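Local coordinates for COG0546: Predicted phosphatases (Streptococcus pneumoniae, PDB 2AH5), which is of uncertain function but is probably a phosphatase of the haloacid dehalogenase-like hydrolase family, at residues V16-G21 / W182-Q187; R72-Y75 / Y81-Q84; S53-C58 / E66-Y71. All blocks are in the same frame, centred on the assembly; numbering follows the deposited sequence.

Contact 1: V16-G21 / W182-Q187; sequences VDSSIG and WGFGEQ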
ATOM      1  N   VAL A  16       6.027  -2.529   3.740  1.00 11.97           N
ATOM      2  CA  VAL A  16       6.054  -3.980   3.853  1.00 12.18           C
ATOM      3  C   VAL A  16       6.354  -4.608   2.510  1.00 12.23           C
ATOM      4  O   VAL A  16       5.641  -4.369   1.542  1.00 11.54           O
ATOM      5  CB  VAL A  16       4.731  -4.563   4.461  1.00 12.23           C
ATOM      6  CG1 VAL A  16       4.820  -6.083   4.496  1.00 11.95           C
ATOM      7  CG2 VAL A  16       4.518  -4.017   5.900  1.00 14.09           C
ATOM      8  N   ASP A  17       7.427  -5.396   2.462  1.00 12.76           N
ATOM      9  CA  ASP A  17       7.676  -6.250   1.324  1.00 12.37           C
ATOM     10  C   ASP A  17       6.820  -7.511   1.436  1.00 12.30           C
ATOM     11  O   ASP A  17       7.268  -8.561   1.935  1.00 12.48           O
ATOM     12  CB  ASP A  17       9.174  -6.605   1.169  1.00 13.21           C
ATOM     13  CG  ASP A  17       9.442  -7.380  -0.103  1.00 16.00           C
ATOM     14  OD1 ASP A  17       8.460  -7.730  -0.793  1.00 15.03           O
ATOM     15  OD2 ASP A  17      10.617  -7.639  -0.423  1.00 18.31           O
ATOM     16  N   SER A  18       5.597  -7.398   0.937  1.00 12.22           N
ATOM     17  CA  SER A  18       4.616  -8.483   1.034  1.00 13.05           C
ATOM     18  C   SER A  18       4.694  -9.378  -0.218  1.00 13.45           C
ATOM     19  O   SER A  18       3.815 -10.229  -0.421  1.00 13.95           O
ATOM     20  CB  SER A  18       3.217  -7.885   1.176  1.00 13.47           C
ATOM     21  OG  SER A  18       3.063  -6.770   0.305  1.00 14.75           O
ATOM     22  N   SER A  19       5.698  -9.150  -1.077  1.00 13.75           N
ATOM     23  CA  SER A  19       5.707  -9.769  -2.434  1.00 14.54           C
ATOM     24  C   SER A  19       5.673 -11.298  -2.444  1.00 15.44           C
ATOM     25  O   SER A  19       4.969 -11.863  -3.268  1.00 15.80           O
ATOM     26  CB  SER A  19       6.879  -9.290  -3.310  1.00 15.08           C
ATOM     27  OG  SER A  19       8.123  -9.645  -2.731  1.00 16.38           O
ATOM     28  N   ILE A  20       6.419 -11.961  -1.564  1.00 16.16           N
ATOM     29  CA  ILE A  20       6.398 -13.444  -1.559  1.00 16.66           C
ATOM     30  C   ILE A  20       4.976 -13.992  -1.320  1.00 16.04           C
ATOM     31  O   ILE A  20       4.506 -14.857  -2.059  1.00 15.71           O
ATOM     32  CB  ILE A  20       7.434 -14.089  -0.596  1.00 17.36           C
ATOM     33  CG1 ILE A  20       8.863 -13.659  -0.978  1.00 17.98           C
ATOM     34  CG2 ILE A  20       7.345 -15.627  -0.674  1.00 17.66           C
ATOM     35  CD1 ILE A  20       9.888 -13.898   0.077  1.00 19.17           C
ATOM     36  N   GLY A  21       4.289 -13.495  -0.299  1.00 15.44           N
ATOM     37  CA  GLY A  21       2.926 -13.955  -0.012  1.00 13.88           C
ATOM     38  C   GLY A  21       1.894 -13.590  -1.077  1.00 13.44           C
ATOM     39  O   GLY A  21       0.970 -14.369  -1.327  1.00 13.05           O
ATOM     40  N   TRP A 182      11.564   1.927  -4.045  1.00 17.03           N
ATOM     41  CA  TRP A 182      12.099   0.645  -3.540  1.00 18.13           C
ATOM     42  C   TRP A 182      11.020  -0.444  -3.541  1.00 19.11           C
ATOM     43  O   TRP A 182      11.284  -1.600  -3.161  1.00 19.69           O
ATOM     44  CB  TRP A 182      12.708   0.797  -2.132  1.00 17.79           C
ATOM     45  CG  TRP A 182      11.723   1.113  -1.038  1.00 16.16           C
ATOM     46  CD1 TRP A 182      10.802   0.259  -0.479  1.00 15.79           C
ATOM     47  CD2 TRP A 182      11.583   2.361  -0.347  1.00 15.80           C
ATOM     48  NE1 TRP A 182      10.095   0.908   0.512  1.00 15.88           N
ATOM     49  CE2 TRP A 182      10.543   2.201   0.605  1.00 15.40           C
ATOM     50  CE3 TRP A 182      12.221   3.604  -0.450  1.00 16.03           C
ATOM     51  CZ2 TRP A 182      10.119   3.239   1.441  1.00 16.48           C
ATOM     52  CZ3 TRP A 182      11.798   4.641   0.388  1.00 15.63           C
ATOM     53  CH2 TRP A 182      10.764   4.453   1.324  1.00 16.77           C
ATOM     54  N   GLY A 183       9.811  -0.069  -3.951  1.00 19.19           N
ATOM     55  CA  GLY A 183       8.638  -0.940  -3.829  1.00 21.28           C
ATOM     56  C   GLY A 183       8.129  -1.498  -5.138  1.00 22.69           C
ATOM     57  O   GLY A 183       8.916  -1.812  -6.045  1.00 21.99           O
ATOM     58  N   PHE A 184       6.811  -1.603  -5.246  1.00 23.90           N
ATOM     59  CA  PHE A 184       6.212  -2.401  -6.317  1.00 25.30           C
ATOM     60  C   PHE A 184       5.906  -1.611  -7.585  1.00 26.48           C
ATOM     61  O   PHE A 184       6.017  -2.159  -8.682  1.00 27.17           O
ATOM     62  CB  PHE A 184       4.999  -3.208  -5.805  1.00 25.50           C
ATOM     63  CG  PHE A 184       5.310  -4.076  -4.603  1.00 24.02           C
ATOM     64  CD1 PHE A 184       6.588  -4.616  -4.422  1.00 24.53           C
ATOM     65  CD2 PHE A 184       4.321  -4.374  -3.674  1.00 25.30           C
ATOM     66  CE1 PHE A 184       6.881  -5.416  -3.316  1.00 24.56           C
ATOM     67  CE2 PHE A 184       4.599  -5.185  -2.571  1.00 23.89           C
ATOM     68  CZ  PHE A 184       5.886  -5.688  -2.383  1.00 22.25           C
ATOM     69  N   GLY A 185       5.574  -0.327  -7.441  1.00 26.47           N
ATOM     70  CA  GLY A 185       5.309   0.517  -8.591  1.00 27.66           C
ATOM     71  C   GLY A 185       6.597   0.947  -9.269  1.00 28.21           C
ATOM     72  O   GLY A 185       7.658   1.016  -8.625  1.00 27.91           O
ATOM     73  N   GLU A 186       6.501   1.244 -10.563  1.00 28.70           N
ATOM     74  CA  GLU A 186       7.657   1.646 -11.369  1.00 29.52           C
ATOM     75  C   GLU A 186       7.839   3.171 -11.349  1.00 29.04           C
ATOM     76  O   GLU A 186       6.865   3.912 -11.448  1.00 28.52           O
ATOM     77  CB  GLU A 186       7.496   1.164 -12.813  1.00 29.92           C
ATOM     78  CG  GLU A 186       7.083  -0.311 -12.958  1.00 33.19           C
ATOM     79  CD  GLU A 186       8.252  -1.276 -12.904  1.00 37.07           C
ATOM     80  OE1 GLU A 186       9.270  -0.982 -12.235  1.00 39.10           O
ATOM     81  OE2 GLU A 186       8.156  -2.339 -13.557  1.00 39.29           O
ATOM     82  N   GLN A 187       9.092   3.619 -11.250  1.00 28.91           N
ATOM     83  CA  GLN A 187       9.420   5.046 -11.123  1.00 29.34           C
ATOM     84  C   GLN A 187       8.852   5.893 -12.264  1.00 28.52           C
ATOM     85  O   GLN A 187       8.373   7.000 -12.034  1.00 27.82           O
ATOM     86  CB  GLN A 187      10.942   5.244 -11.003  1.00 29.53           C
ATOM     87  CG  GLN A 187      11.397   6.690 -10.801  1.00 30.99           C
ATOM     88  CD  GLN A 187      12.874   6.808 -10.430  1.00 30.87           C
ATOM     89  OE1 GLN A 187      13.602   5.807 -10.402  1.00 34.94           O
ATOM     90  NE2 GLN A 187      13.322   8.029 -10.137  1.00 34.53           N
TER

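Contact 2: R72-Y75 / Y81-Q84; sequences RSYY and YEAQ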
ATOM      1  N   ARG A  72      -7.900 -15.231  -1.585  1.00 17.90           N
ATOM      2  CA  ARG A  72      -8.033 -14.802  -0.195  1.00 20.95           C
ATOM      3  C   ARG A  72      -7.877 -15.968   0.780  1.00 21.56           C
ATOM      4  O   ARG A  72      -7.346 -15.775   1.887  1.00 22.39           O
ATOM      5  CB  ARG A  72      -9.335 -14.049   0.018  1.00 21.24           C
ATOM      6  CG  ARG A  72      -9.448 -12.803  -0.825  1.00 24.51           C
ATOM      7  CD  ARG A  72     -10.280 -11.767  -0.138  1.00 31.76           C
ATOM      8  NE  ARG A  72     -10.264 -10.481  -0.846  1.00 35.23           N
ATOM      9  CZ  ARG A  72      -9.212  -9.658  -0.923  1.00 37.72           C
ATOM     10  NH1 ARG A  72      -8.052  -9.985  -0.366  1.00 37.85           N
ATOM     11  NH2 ARG A  72      -9.313  -8.508  -1.590  1.00 39.11           N
ATOM     12  N   SER A  73      -8.281 -17.168   0.343  1.00 22.10           N
ATOM     13  CA  SER A  73      -8.098 -18.416   1.099  1.00 22.03           C
ATOM     14  C   SER A  73      -6.634 -18.793   1.347  1.00 22.38           C
ATOM     15  O   SER A  73      -6.307 -19.390   2.389  1.00 24.31           O
ATOM     16  CB  SER A  73      -8.841 -19.601   0.429  1.00 21.70           C
ATOM     17  OG  SER A  73      -8.059 -20.258  -0.574  1.00 19.71           O
ATOM     18  N   TYR A  74      -5.753 -18.489   0.399  1.00 21.62           N
ATOM     19  CA  TYR A  74      -4.338 -18.650   0.643  1.00 20.45           C
ATOM     20  C   TYR A  74      -3.838 -17.451   1.476  1.00 19.27           C
ATOM     21  O   TYR A  74      -3.105 -17.621   2.460  1.00 18.51           O
ATOM     22  CB  TYR A  74      -3.550 -18.785  -0.666  1.00 20.52           C
ATOM     23  CG  TYR A  74      -2.073 -18.992  -0.439  1.00 21.76           C
ATOM     24  CD1 TYR A  74      -1.509 -20.278  -0.443  1.00 21.69           C
ATOM     25  CD2 TYR A  74      -1.242 -17.911  -0.178  1.00 20.01           C
ATOM     26  CE1 TYR A  74      -0.135 -20.471  -0.222  1.00 22.37           C
ATOM     27  CE2 TYR A  74       0.124 -18.090   0.057  1.00 21.74           C
ATOM     28  CZ  TYR A  74       0.671 -19.371   0.027  1.00 22.91           C
ATOM     29  OH  TYR A  74       2.020 -19.532   0.277  1.00 23.25           O
ATOM     30  N   TYR A  75      -4.255 -16.246   1.100  1.00 18.82           N
ATOM     31  CA  TYR A  75      -3.630 -15.043   1.670  1.00 18.70           C
ATOM     32  C   TYR A  75      -3.857 -14.883   3.178  1.00 19.91           C
ATOM     33  O   TYR A  75      -2.917 -14.597   3.939  1.00 18.92           O
ATOM     34  CB  TYR A  75      -4.035 -13.775   0.908  1.00 17.42           C
ATOM     35  CG  TYR A  75      -3.057 -12.672   1.219  1.00 16.23           C
ATOM     36  CD1 TYR A  75      -1.815 -12.639   0.595  1.00 15.98           C
ATOM     37  CD2 TYR A  75      -3.346 -11.714   2.182  1.00 17.25           C
ATOM     38  CE1 TYR A  75      -0.865 -11.666   0.911  1.00 15.91           C
ATOM     39  CE2 TYR A  75      -2.395 -10.727   2.522  1.00 14.78           C
ATOM     40  CZ  TYR A  75      -1.163 -10.717   1.861  1.00 17.56           C
ATOM     41  OH  TYR A  75      -0.231  -9.752   2.160  1.00 18.13           O
ATOM     42  N   TYR A  81       1.658 -13.846   6.148  1.00 17.33           N
ATOM     43  CA  TYR A  81       2.895 -14.108   6.928  1.00 18.05           C
ATOM     44  C   TYR A  81       4.148 -14.196   6.074  1.00 17.64           C
ATOM     45  O   TYR A  81       5.281 -14.193   6.589  1.00 17.32           O
ATOM     46  CB  TYR A  81       2.751 -15.411   7.741  1.00 18.35           C
ATOM     47  CG  TYR A  81       1.537 -15.425   8.589  1.00 19.13           C
ATOM     48  CD1 TYR A  81       0.454 -16.253   8.284  1.00 20.84           C
ATOM     49  CD2 TYR A  81       1.426 -14.558   9.688  1.00 21.24           C
ATOM     50  CE1 TYR A  81      -0.686 -16.237   9.068  1.00 21.85           C
ATOM     51  CE2 TYR A  81       0.290 -14.533  10.464  1.00 22.36           C
ATOM     52  CZ  TYR A  81      -0.755 -15.366  10.157  1.00 21.94           C
ATOM     53  OH  TYR A  81      -1.858 -15.323  10.953  1.00 22.64           O
ATOM     54  N   GLU A  82       3.951 -14.323   4.771  1.00 16.89           N
ATOM     55  CA  GLU A  82       5.056 -14.349   3.826  1.00 17.43           C
ATOM     56  C   GLU A  82       5.333 -12.913   3.387  1.00 16.61           C
ATOM     57  O   GLU A  82       5.065 -12.510   2.235  1.00 16.69           O
ATOM     58  CB  GLU A  82       4.714 -15.263   2.647  1.00 17.75           C
ATOM     59  CG  GLU A  82       4.401 -16.688   3.148  1.00 20.41           C
ATOM     60  CD  GLU A  82       4.049 -17.663   2.050  1.00 25.15           C
ATOM     61  OE1 GLU A  82       3.212 -17.339   1.182  1.00 22.02           O
ATOM     62  OE2 GLU A  82       4.623 -18.778   2.070  1.00 27.60           O
ATOM     63  N   ALA A  83       5.886 -12.164   4.342  1.00 16.36           N
ATOM     64  CA  ALA A  83       6.064 -10.724   4.236  1.00 15.17           C
ATOM     65  C   ALA A  83       7.131 -10.298   5.246  1.00 15.61           C
ATOM     66  O   ALA A  83       7.354 -10.984   6.251  1.00 15.11           O
ATOM     67  CB  ALA A  83       4.757 -10.020   4.515  1.00 15.82           C
ATOM     68  N   GLN A  84       7.801  -9.188   4.956  1.00 14.36           N
ATOM     69  CA  GLN A  84       8.882  -8.693   5.782  1.00 15.07           C
ATOM     70  C   GLN A  84       9.020  -7.191   5.529  1.00 14.20           C
ATOM     71  O   GLN A  84       8.730  -6.703   4.425  1.00 15.09           O
ATOM     72  CB  GLN A  84      10.176  -9.442   5.453  1.00 15.33           C
ATOM     73  CG  GLN A  84      10.743  -9.147   4.066  1.00 15.55           C
ATOM     74  CD  GLN A  84      11.851 -10.122   3.649  1.00 18.16           C
ATOM     75  OE1 GLN A  84      11.605 -11.330   3.453  1.00 23.40           O
ATOM     76  NE2 GLN A  84      13.062  -9.605   3.493  1.00 21.39           N
TER

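Contact 3: S53-C58 / E66-Y71; sequences SSFATC and EAVQIY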
ATOM      1  N   SER A  53      -9.358  -6.696 -10.985  1.00 24.78           N
ATOM      2  CA  SER A  53      -8.759  -6.155 -12.203  1.00 24.62           C
ATOM      3  C   SER A  53      -7.598  -7.002 -12.729  1.00 23.58           C
ATOM      4  O   SER A  53      -7.502  -7.265 -13.934  1.00 23.21           O
ATOM      5  CB  SER A  53      -8.301  -4.719 -11.976  1.00 24.87           C
ATOM      6  OG  SER A  53      -7.975  -4.123 -13.223  1.00 28.56           O
ATOM      7  N   SER A  54      -6.712  -7.421 -11.825  1.00 22.13           N
ATOM      8  CA  SER A  54      -5.615  -8.311 -12.187  1.00 21.69           C
ATOM      9  C   SER A  54      -6.089  -9.631 -12.760  1.00 21.04           C
ATOM     10  O   SER A  54      -5.626 -10.032 -13.824  1.00 20.99           O
ATOM     11  CB  SER A  54      -4.688  -8.548 -10.998  1.00 21.12           C
ATOM     12  OG  SER A  54      -4.024  -7.334 -10.669  1.00 21.80           O
ATOM     13  N   PHE A  55      -6.992 -10.313 -12.054  1.00 21.09           N
ATOM     14  CA  PHE A  55      -7.526 -11.588 -12.544  1.00 21.70           C
ATOM     15  C   PHE A  55      -8.258 -11.434 -13.881  1.00 22.24           C
ATOM     16  O   PHE A  55      -8.245 -12.341 -14.710  1.00 22.41           O
ATOM     17  CB  PHE A  55      -8.453 -12.240 -11.515  1.00 20.90           C
ATOM     18  CG  PHE A  55      -7.723 -12.968 -10.398  1.00 19.03           C
ATOM     19  CD1 PHE A  55      -8.028 -12.695  -9.070  1.00 17.81           C
ATOM     20  CD2 PHE A  55      -6.767 -13.949 -10.679  1.00 17.74           C
ATOM     21  CE1 PHE A  55      -7.392 -13.371  -8.030  1.00 17.34           C
ATOM     22  CE2 PHE A  55      -6.114 -14.627  -9.643  1.00 18.20           C
ATOM     23  CZ  PHE A  55      -6.423 -14.332  -8.312  1.00 18.78           C
ATOM     24  N   ALA A  56      -8.899 -10.291 -14.090  1.00 23.47           N
ATOM     25  CA  ALA A  56      -9.525 -10.025 -15.395  1.00 24.49           C
ATOM     26  C   ALA A  56      -8.507 -10.069 -16.550  1.00 25.54           C
ATOM     27  O   ALA A  56      -8.848 -10.463 -17.665  1.00 25.94           O
ATOM     28  CB  ALA A  56     -10.296  -8.706 -15.378  1.00 24.60           C
ATOM     29  N   THR A  57      -7.249  -9.718 -16.293  1.00 26.50           N
ATOM     30  CA  THR A  57      -6.242  -9.778 -17.357  1.00 27.47           C
ATOM     31  C   THR A  57      -5.934 -11.193 -17.871  1.00 28.47           C
ATOM     32  O   THR A  57      -5.441 -11.350 -18.996  1.00 28.96           O
ATOM     33  CB  THR A  57      -4.933  -9.030 -17.005  1.00 27.63           C
ATOM     34  OG1 THR A  57      -4.238  -9.716 -15.959  1.00 27.96           O
ATOM     35  CG2 THR A  57      -5.224  -7.576 -16.596  1.00 26.93           C
ATOM     36  N   CYS A  58      -6.232 -12.221 -17.077  1.00 29.00           N
ATOM     37  CA  CYS A  58      -5.783 -13.574 -17.426  1.00 29.59           C
ATOM     38  C   CYS A  58      -6.805 -14.696 -17.252  1.00 29.35           C
ATOM     39  O   CYS A  58      -6.494 -15.857 -17.512  1.00 29.77           O
ATOM     40  CB  CYS A  58      -4.500 -13.909 -16.650  1.00 30.14           C
ATOM     41  SG  CYS A  58      -4.642 -13.601 -14.888  1.00 33.09           S
ATOM     42  N   GLU A  66     -14.605 -16.603  -8.259  1.00 17.34           N
ATOM     43  CA  GLU A  66     -13.985 -17.829  -7.717  1.00 17.32           C
ATOM     44  C   GLU A  66     -12.491 -17.608  -7.452  1.00 15.85           C
ATOM     45  O   GLU A  66     -11.967 -17.995  -6.398  1.00 14.97           O
ATOM     46  CB  GLU A  66     -14.162 -18.994  -8.695  1.00 16.64           C
ATOM     47  CG  GLU A  66     -13.517 -20.316  -8.258  1.00 18.94           C
ATOM     48  CD  GLU A  66     -13.545 -21.381  -9.354  1.00 19.13           C
ATOM     49  OE1 GLU A  66     -13.996 -21.091 -10.473  1.00 25.68           O
ATOM     50  OE2 GLU A  66     -13.087 -22.514  -9.109  1.00 25.36           O
ATOM     51  N   ALA A  67     -11.811 -17.016  -8.432  1.00 15.40           N
ATOM     52  CA  ALA A  67     -10.381 -16.677  -8.287  1.00 15.62           C
ATOM     53  C   ALA A  67     -10.123 -15.802  -7.057  1.00 15.80           C
ATOM     54  O   ALA A  67      -9.227 -16.095  -6.278  1.00 15.07           O
ATOM     55  CB  ALA A  67      -9.843 -16.009  -9.542  1.00 15.50           C
ATOM     56  N   VAL A  68     -10.905 -14.729  -6.883  1.00 15.81           N
ATOM     57  CA  VAL A  68     -10.760 -13.855  -5.712  1.00 16.61           C
ATOM     58  C   VAL A  68     -10.964 -14.611  -4.402  1.00 15.55           C
ATOM     59  O   VAL A  68     -10.195 -14.450  -3.455  1.00 15.53           O
ATOM     60  CB  VAL A  68     -11.703 -12.621  -5.808  1.00 16.61           C
ATOM     61  CG1 VAL A  68     -11.689 -11.799  -4.502  1.00 19.48           C
ATOM     62  CG2 VAL A  68     -11.271 -11.765  -6.980  1.00 18.52           C
ATOM     63  N   GLN A  69     -11.994 -15.448  -4.353  1.00 15.34           N
ATOM     64  CA  GLN A  69     -12.218 -16.284  -3.181  1.00 15.59           C
ATOM     65  C   GLN A  69     -11.033 -17.175  -2.850  1.00 15.11           C
ATOM     66  O   GLN A  69     -10.600 -17.217  -1.695  1.00 15.19           O
ATOM     67  CB  GLN A  69     -13.494 -17.112  -3.330  1.00 15.54           C
ATOM     68  CG  GLN A  69     -13.781 -18.012  -2.122  1.00 16.15           C
ATOM     69  CD  GLN A  69     -15.036 -18.860  -2.324  1.00 18.11           C
ATOM     70  OE1 GLN A  69     -16.060 -18.345  -2.735  1.00 24.68           O
ATOM     71  NE2 GLN A  69     -14.955 -20.155  -2.027  1.00 16.49           N
ATOM     72  N   ILE A  70     -10.503 -17.873  -3.851  1.00 14.93           N
ATOM     73  CA  ILE A  70      -9.398 -18.808  -3.643  1.00 15.26           C
ATOM     74  C   ILE A  70      -8.144 -18.024  -3.185  1.00 15.14           C
ATOM     75  O   ILE A  70      -7.481 -18.389  -2.219  1.00 15.79           O
ATOM     76  CB  ILE A  70      -9.128 -19.667  -4.917  1.00 15.57           C
ATOM     77  CG1 ILE A  70     -10.289 -20.644  -5.184  1.00 14.53           C
ATOM     78  CG2 ILE A  70      -7.810 -20.453  -4.794  1.00 14.43           C
ATOM     79  CD1 ILE A  70     -10.318 -21.183  -6.631  1.00 15.91           C
ATOM     80  N   TYR A  71      -7.836 -16.936  -3.887  1.00 15.43           N
ATOM     81  CA  TYR A  71      -6.716 -16.073  -3.510  1.00 14.87           C
ATOM     82  C   TYR A  71      -6.753 -15.695  -2.027  1.00 16.05           C
ATOM     83  O   TYR A  71      -5.759 -15.807  -1.308  1.00 15.31           O
ATOM     84  CB  TYR A  71      -6.735 -14.812  -4.382  1.00 15.05           C
ATOM     85  CG  TYR A  71      -5.620 -13.828  -4.040  1.00 14.54           C
ATOM     86  CD1 TYR A  71      -4.480 -13.740  -4.818  1.00 13.22           C
ATOM     87  CD2 TYR A  71      -5.736 -12.989  -2.934  1.00 14.63           C
ATOM     88  CE1 TYR A  71      -3.465 -12.823  -4.505  1.00 12.97           C
ATOM     89  CE2 TYR A  71      -4.740 -12.090  -2.605  1.00 15.12           C
ATOM     90  CZ  TYR A  71      -3.612 -12.008  -3.386  1.00 14.29           C
ATOM     91  OH  TYR A  71      -2.622 -11.096  -3.030  1.00 19.01           O
TER

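Contact 1: V16-G21 / W182-Q187
The ring of Phe184 is pushed end-on into the turn formed by Asp17, Ser18 and Ser19, and its outer atoms do nearly all the touching. At the ring edge, close to its plane, lie two oxygens: Asp17 OD1, 3.7 Å from Phe184 CZ, and Ser18 OG, 3.6 Å from Phe184 CE2. Ser19 adds carbon, its CB resting 3.8 Å from Phe184 CZ. A phenyl ring suits this place because its weakly positive C-H rim can sit against oxygens that already have hydrogen-bond partners. Phe184 reaches them with CG anti to its carbonyl carbon (chi1 -54°). The carboxylate of Asp17 is turned steeply to the ring.

Both segments lie near the presumed active site of the haloacid dehalogenase fold. Segment 16-21 follows the loop whose Asp12 belongs to what is probably the DxDx(T/V) motif of the family, and leads through a short strand into cap helix 19-33, whereas 182-187 is a core-domain loop beyond strand 176-180. Ser18 OG is hydrogen-bonded to Asp12 of that earlier loop, and Phe184 N to Asp162, consistent with a site formed at the strand ends.

Asp17 OD1 is gripped twice by Ser19. The hydroxyl Ser19 OG donates to the syn lone pair of Asp17 OD1 at 2.7 Å, while Ser19 N donates to Asp17 OD1 at 3.1 Å, with an angle of 158° at the hydrogen, nearly along the C-O axis. The second bond closes an Asx turn, which carries the chain from strand into helix. Ser19 OG stands between its own backbone N and carbonyl carbon (chi1 62°), a placing that brings the hydroxyl back to the aspartate.

Contact 2: R72-Y75 / Y81-Q84
Tyr74 and Glu82 meet through one polar bond at the surface. The phenol is the donor: Tyr74 OH gives its hydrogen to Glu82 OE1 at 2.7 Å, and the acceptor is met on its syn side, 26° out of the carboxylate plane. The other oxygen is not far off, Glu82 OE2 lying 3.2 Å from Tyr74 OH. Glu82 OE1 also accepts from Asn24 ND2 of helix 19-33, so a single carboxylate oxygen joins two helices.

In van der Waals terms the contact is slight. Glu82 OE1 sits at the ring edge, in its plane and 3.4 Å from Tyr74 CE2, with ring and carboxylate turned 44° to each other. Length suits both residues: Tyr74 leaves the helix with CG anti to its backbone N (chi1 -178°), and the glutamate chain is extended beyond CG, so the two polar ends can bridge well-separated backbones.

A backbone bond with Gly21 sets the glutamate in place; the inverse gamma turn centred on Glu82 is closed only by a weak bond. This segment, running from helix 64-79 into strand 84-85, is the return linker from the helical cap to the core of a haloacid dehalogenase-like protein.

Contact 3: S53-C58 / E66-Y71
Within the helical cap, the helices 51-56 and 64-79 are joined by Phe55, whose ring lies on Ala67 and touches Val68 and Tyr71. The methyl of Ala67 makes a CH-pi contact over one face: Ala67 CB is 3.6 Å from the centroid of the Phe55 ring and only 5° off its normal. Alanine suits the spot, for its single carbon lets the ring settle close to the helix backbone, where Phe55 CE1 comes within 3.7 Å of Ala67 O. Phe55 takes up this position with CG anti to its carbonyl carbon (chi1 -80°).

Tyr71 CB meets the edge of the ring in its plane, 4.0 Å from Phe55 CZ; the branch Val68 CG2 comes within 4.0 Å of Phe55 CD1 from the Ala67 side of the plane. Phe26 of helix 19-33 completes the aromatic cluster, edge-to-face with both Phe55 and Tyr71.

The turn that carries Phe55 is closed from Thr57 back to Ser54: Ser54 O accepts from Thr57 OG1 at 2.6 Å, in the carbonyl plane, and from Thr57 N at 3.0 Å. Such apolar packing between helices is consistent with the all-helical cap found in many haloacid dehalogenase-like enzymes.

In the fold
Contact 3 is the buried one, an apolar packing of ring and methyl groups within the cap; contact 2 lies at the surface and depends on a phenol-carboxylate bond; contact 1, partly buried and nearest the centre of the chain, sets a ring edge against oxygens held by hydrogen bonds. Contacts 2 and 3 share helix 64-79 but have no touch beyond their adjoining sequence. Contacts 1 and 2 meet directly, Asp17 N with Gln84 O at 2.7 Å and Gly21 N with Glu82 O at 2.8 Å, so the outgoing and returning linkers between core and cap run side by side. Contacts 2 and 3, which close earlier in the chain, are nested inside the long loop closed by contact 1.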